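Local coordinates for phosphotriesterase family protein (Listeria monocytogenes serotype 4b str. H7858, PDB 3PNZ) that probably hydrolyses phosphorylated sugar lactones as a zinc-dependent lactonase of the amidohydrolase fold, at residues G86-S98 / E138-Q152. Sequence-based numbering, arbitrary orientation.
Sequences GIQIVGTAGFNKS and EVENGLEGTPYKAGQ. With PO4 (phosphate ion), chain K.
Gln152 reaches Thr92 with the end of its side chain. Its NE2 gives a nearly straight hydrogen bond to Thr92 OG1 at 2.9 Å, with the hydroxyl oxygen in the amide plane. CG of Gln152 stands between its own backbone N and carbonyl carbon (chi1 77°), and the extended chain then carries the amide across Thr92. OG1 is gripped again, by the carbonyl of Asp65 on the neighbouring strand 62-65. The backbones join beside this pair. Ala93 N gives a hydrogen bond to Gln152 O at 2.8 Å, and Gly151 N gives one to Gly91 O at 2.9 Å. A water bridges Gly91 N and Lys149 O.

Glu138, in the last turn of helix 128-140, extends its side chain to the loop after strand 88-92. OE1 takes the N-H of Gly94 at 3.1 Å, nearly along its C-O axis, while OE2 forms a salt bridge with Arg73. Arg73 also hydrogen-bonds to the carbonyl of Thr92. Ala93 CB packs against Ala150 CB (3.7 Å) and Val139 CG2 (4.0 Å). Nearer the start of strand 88-92, Val90 CG1 meets Gly151 CA at 3.8 Å. Farther along the loop, Lys97 NZ and Asn96 ND2 hold a phosphate ion, probably from the crystallisation liquor.

The contact joins parallel neighbouring strands of the TIM barrel, with the side chain of Thr92 about 9 Å from a zinc ion. Thr92 OG1 and the Glu138 carboxylate each have two partners. Bonds at both oxygens hold that carboxylate, and the in-plane bond to Thr92 OG1 probably orients the Gln152 amide. Arg73 would probably keep Glu138 ionised.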
loop_
_atom_site.group_PDB
_atom_site.type_symbol
_atom_site.label_atom_id
_atom_site.label_comp_id
_atom_site.label_asym_id
_atom_site.label_seq_id
_atom_site.Cartn_x
_atom_site.Cartn_y
_atom_site.Cartn_z
ATOM N N GLY A 86 -13.990 13.497 -4.595
ATOM C CA GLY A 86 -14.439 13.348 -3.224
ATOM C C GLY A 86 -13.854 12.131 -2.518
ATOM O O GLY A 86 -14.137 11.895 -1.340
ATOM N N ILE A 87 -13.045 11.348 -3.229
ATOM C CA ILE A 87 -12.426 10.163 -2.631
ATOM C C ILE A 87 -11.285 10.577 -1.716
ATOM O O ILE A 87 -10.418 11.359 -2.100
ATOM C CB ILE A 87 -11.895 9.187 -3.713
ATOM C CG1 ILE A 87 -13.052 8.670 -4.569
ATOM C CG2 ILE A 87 -11.114 8.027 -3.077
ATOM C CD1 ILE A 87 -14.109 7.933 -3.781
ATOM N N GLN A 88 -11.296 10.053 -0.497
ATOM C CA GLN A 88 -10.232 10.325 0.464
ATOM C C GLN A 88 -8.989 9.532 0.094
ATOM O O GLN A 88 -9.085 8.355 -0.263
ATOM C CB GLN A 88 -10.711 9.974 1.872
ATOM C CG GLN A 88 -11.909 10.831 2.285
ATOM C CD GLN A 88 -12.618 10.356 3.540
ATOM O OE1 GLN A 88 -13.150 11.170 4.302
ATOM N NE2 GLN A 88 -12.654 9.049 3.754
ATOM N N ILE A 89 -7.829 10.177 0.153
ATOM C CA ILE A 89 -6.573 9.490 -0.166
ATOM C C ILE A 89 -5.658 9.454 1.053
ATOM O O ILE A 89 -5.387 10.488 1.677
ATOM C CB ILE A 89 -5.812 10.185 -1.327
ATOM C CG1 ILE A 89 -6.683 10.295 -2.580
ATOM C CG2 ILE A 89 -4.504 9.450 -1.648
ATOM C CD1 ILE A 89 -7.039 8.944 -3.198
ATOM N N VAL A 90 -5.184 8.262 1.400
ATOM C CA VAL A 90 -4.115 8.137 2.381
ATOM C C VAL A 90 -2.818 7.942 1.607
ATOM O O VAL A 90 -2.658 6.941 0.907
ATOM C CB VAL A 90 -4.336 6.930 3.311
ATOM C CG1 VAL A 90 -3.151 6.748 4.243
ATOM C CG2 VAL A 90 -5.635 7.100 4.108
ATOM N N GLY A 91 -1.899 8.894 1.718
ATOM C CA GLY A 91 -0.626 8.815 1.017
ATOM C C GLY A 91 0.401 8.014 1.791
ATOM O O GLY A 91 0.214 7.728 2.973
ATOM N N THR A 92 1.494 7.649 1.126
ATOM C CA THR A 92 2.483 6.784 1.738
ATOM C C THR A 92 3.880 7.390 1.715
ATOM O O THR A 92 4.384 7.772 0.657
ATOM C CB THR A 92 2.505 5.439 1.009
ATOM O OG1 THR A 92 1.218 4.825 1.143
ATOM C CG2 THR A 92 3.589 4.528 1.581
ATOM N N ALA A 93 4.501 7.464 2.886
ATOM C CA ALA A 93 5.870 7.931 3.014
ATOM C C ALA A 93 6.844 6.754 2.961
ATOM O O ALA A 93 6.469 5.619 3.244
ATOM C CB ALA A 93 6.044 8.679 4.332
ATOM N N GLY A 94 8.089 7.012 2.591
ATOM C CA GLY A 94 9.098 5.970 2.676
ATOM C C GLY A 94 9.483 5.350 1.345
ATOM O O GLY A 94 9.523 6.034 0.331
ATOM N N PHE A 95 9.720 4.039 1.356
ATOM C CA PHE A 95 10.382 3.355 0.245
ATOM C C PHE A 95 9.571 2.147 -0.239
ATOM O O PHE A 95 8.862 1.528 0.546
ATOM C CB PHE A 95 11.776 2.897 0.700
ATOM C CG PHE A 95 12.532 3.936 1.484
ATOM C CD1 PHE A 95 13.383 4.827 0.844
ATOM C CD2 PHE A 95 12.384 4.031 2.858
ATOM C CE1 PHE A 95 14.073 5.789 1.557
ATOM C CE2 PHE A 95 13.073 4.992 3.584
ATOM C CZ PHE A 95 13.921 5.876 2.930
ATOM N N ASN A 96 9.687 1.805 -1.527
ATOM C CA ASN A 96 8.904 0.701 -2.111
ATOM C C ASN A 96 9.678 -0.615 -2.247
ATOM O O ASN A 96 9.205 -1.652 -1.780
ATOM C CB ASN A 96 8.293 1.123 -3.457
ATOM C CG ASN A 96 7.396 0.043 -4.089
ATOM O OD1 ASN A 96 6.728 0.302 -5.092
ATOM N ND2 ASN A 96 7.380 -1.154 -3.514
ATOM N N LYS A 97 10.853 -0.580 -2.881
ATOM C CA LYS A 97 11.655 -1.789 -3.127
ATOM C C LYS A 97 12.999 -1.442 -3.792
ATOM O O LYS A 97 13.049 -0.576 -4.661
ATOM C CB LYS A 97 10.879 -2.802 -3.987
ATOM C CG LYS A 97 10.285 -2.230 -5.273
ATOM C CD LYS A 97 9.225 -3.166 -5.826
ATOM C CE LYS A 97 8.529 -2.589 -7.039
ATOM N NZ LYS A 97 7.329 -3.409 -7.415
ATOM N N SER A 98 14.068 -2.131 -3.400
ATOM C CA SER A 98 15.428 -1.693 -3.728
ATOM C C SER A 98 15.822 -1.732 -5.202
ATOM O O SER A 98 16.712 -0.986 -5.609
ATOM C CB SER A 98 16.476 -2.444 -2.904
ATOM O OG SER A 98 16.566 -3.802 -3.307
ATOM N N GLU A 138 7.784 13.663 5.662
ATOM C CA GLU A 138 6.704 13.354 4.721
ATOM C C GLU A 138 5.357 13.196 5.432
ATOM O O GLU A 138 4.307 13.553 4.889
ATOM C CB GLU A 138 7.041 12.103 3.887
ATOM C CG GLU A 138 8.194 12.322 2.926
ATOM C CD GLU A 138 8.259 11.285 1.808
ATOM O OE1 GLU A 138 8.106 10.074 2.086
ATOM O OE2 GLU A 138 8.478 11.689 0.645
ATOM N N VAL A 139 5.396 12.672 6.654
ATOM C CA VAL A 139 4.190 12.443 7.438
ATOM C C VAL A 139 3.715 13.720 8.134
ATOM O O VAL A 139 2.521 13.993 8.198
ATOM C CB VAL A 139 4.427 11.370 8.510
ATOM C CG1 VAL A 139 3.252 11.291 9.473
ATOM C CG2 VAL A 139 4.661 10.010 7.844
ATOM N N GLU A 140 4.670 14.490 8.640
ATOM C CA GLU A 140 4.357 15.639 9.497
ATOM C C GLU A 140 4.245 16.973 8.761
ATOM O O GLU A 140 3.484 17.850 9.177
ATOM C CB GLU A 140 5.386 15.741 10.624
ATOM C CG GLU A 140 5.416 14.527 11.537
ATOM C CD GLU A 140 4.187 14.392 12.431
ATOM O OE1 GLU A 140 3.107 14.920 12.083
ATOM O OE2 GLU A 140 4.304 13.752 13.498
ATOM N N ASN A 141 4.998 17.129 7.677
ATOM C CA ASN A 141 5.024 18.383 6.932
ATOM C C ASN A 141 4.353 18.280 5.567
ATOM O O ASN A 141 3.555 19.136 5.186
ATOM C CB ASN A 141 6.465 18.869 6.762
ATOM C CG ASN A 141 7.142 19.162 8.088
ATOM O OD1 ASN A 141 6.478 19.393 9.093
ATOM N ND2 ASN A 141 8.467 19.153 8.094
ATOM N N GLY A 142 4.694 17.235 4.820
ATOM C CA GLY A 142 4.093 17.014 3.518
ATOM C C GLY A 142 4.980 16.210 2.586
ATOM O O GLY A 142 6.195 16.130 2.770
ATOM N N LEU A 143 4.362 15.607 1.578
ATOM C CA LEU A 143 5.095 14.836 0.582
ATOM C C LEU A 143 5.734 15.727 -0.486
ATOM O O LEU A 143 5.062 16.549 -1.101
ATOM C CB LEU A 143 4.159 13.821 -0.078
ATOM C CG LEU A 143 3.685 12.656 0.797
ATOM C CD1 LEU A 143 2.310 12.160 0.353
ATOM C CD2 LEU A 143 4.707 11.520 0.810
ATOM N N GLU A 144 7.034 15.550 -0.697
ATOM C CA GLU A 144 7.730 16.141 -1.844
ATOM C C GLU A 144 7.495 17.634 -2.055
ATOM O O GLU A 144 7.228 18.072 -3.174
ATOM C CB GLU A 144 7.360 15.383 -3.121
ATOM C CG GLU A 144 7.645 13.909 -2.998
ATOM C CD GLU A 144 7.582 13.171 -4.320
ATOM O OE1 GLU A 144 7.827 11.949 -4.299
ATOM O OE2 GLU A 144 7.291 13.797 -5.364
ATOM N N GLY A 145 7.604 18.410 -0.983
ATOM C CA GLY A 145 7.460 19.854 -1.079
ATOM C C GLY A 145 6.029 20.361 -1.155
ATOM O O GLY A 145 5.804 21.566 -1.297
ATOM N N THR A 146 5.057 19.456 -1.065
ATOM C CA THR A 146 3.649 19.844 -1.088
ATOM C C THR A 146 3.104 19.855 0.336
ATOM O O THR A 146 3.760 19.363 1.258
ATOM C CB THR A 146 2.803 18.859 -1.925
ATOM O OG1 THR A 146 2.553 17.675 -1.152
ATOM C CG2 THR A 146 3.519 18.494 -3.236
ATOM N N PRO A 147 1.895 20.406 0.525
ATOM C CA PRO A 147 1.273 20.397 1.852
ATOM C C PRO A 147 0.483 19.124 2.139
ATOM O O PRO A 147 -0.187 19.055 3.169
ATOM C CB PRO A 147 0.286 21.577 1.790
ATOM C CG PRO A 147 0.444 22.188 0.414
ATOM C CD PRO A 147 1.090 21.163 -0.444
ATOM N N TYR A 148 0.548 18.135 1.253
ATOM C CA TYR A 148 -0.240 16.926 1.441
ATOM C C TYR A 148 0.578 15.871 2.173
ATOM O O TYR A 148 1.548 15.343 1.634
ATOM C CB TYR A 148 -0.757 16.419 0.089
ATOM C CG TYR A 148 -1.490 17.516 -0.657
ATOM C CD1 TYR A 148 -2.753 17.929 -0.248
ATOM C CD2 TYR A 148 -0.906 18.160 -1.739
ATOM C CE1 TYR A 148 -3.425 18.954 -0.912
ATOM C CE2 TYR A 148 -1.568 19.182 -2.409
ATOM C CZ TYR A 148 -2.826 19.571 -1.990
ATOM O OH TYR A 148 -3.491 20.585 -2.653
ATOM N N LYS A 149 0.189 15.587 3.411
ATOM C CA LYS A 149 0.965 14.703 4.273
ATOM C C LYS A 149 0.618 13.238 4.043
ATOM O O LYS A 149 -0.514 12.907 3.724
ATOM C CB LYS A 149 0.716 15.040 5.742
ATOM C CG LYS A 149 0.868 16.519 6.085
ATOM C CD LYS A 149 0.439 16.780 7.515
ATOM C CE LYS A 149 0.197 18.254 7.756
ATOM N NZ LYS A 149 -0.510 18.449 9.051
ATOM N N ALA A 150 1.601 12.370 4.243
ATOM C CA ALA A 150 1.377 10.931 4.194
ATOM C C ALA A 150 0.711 10.430 5.475
ATOM O O ALA A 150 0.895 11.004 6.559
ATOM C CB ALA A 150 2.693 10.221 3.986
ATOM N N GLY A 151 -0.045 9.342 5.346
ATOM C CA GLY A 151 -0.747 8.747 6.469
ATOM C C GLY A 151 -0.254 7.352 6.819
ATOM O O GLY A 151 -0.813 6.684 7.682
ATOM N N GLN A 152 0.786 6.896 6.131
ATOM C CA GLN A 152 1.455 5.659 6.531
ATOM C C GLN A 152 2.909 5.694 6.076
ATOM O O GLN A 152 3.272 6.494 5.220
ATOM C CB GLN A 152 0.723 4.428 5.987
ATOM C CG GLN A 152 0.950 4.151 4.508
ATOM C CD GLN A 152 0.360 2.815 4.062
ATOM O OE1 GLN A 152 -0.068 1.997 4.881
ATOM N NE2 GLN A 152 0.344 2.590 2.759
HETATM P P PO4 K . 4.550 -2.333 -6.345
HETATM O O1 PO4 K . 4.622 -0.855 -6.657
HETATM O O2 PO4 K . 5.658 -2.673 -5.383
HETATM O O3 PO4 K . 3.242 -2.696 -5.703
HETATM O O4 PO4 K . 4.651 -3.135 -7.618
HETATM O O HOH W 1 -2.421 10.870 3.530
#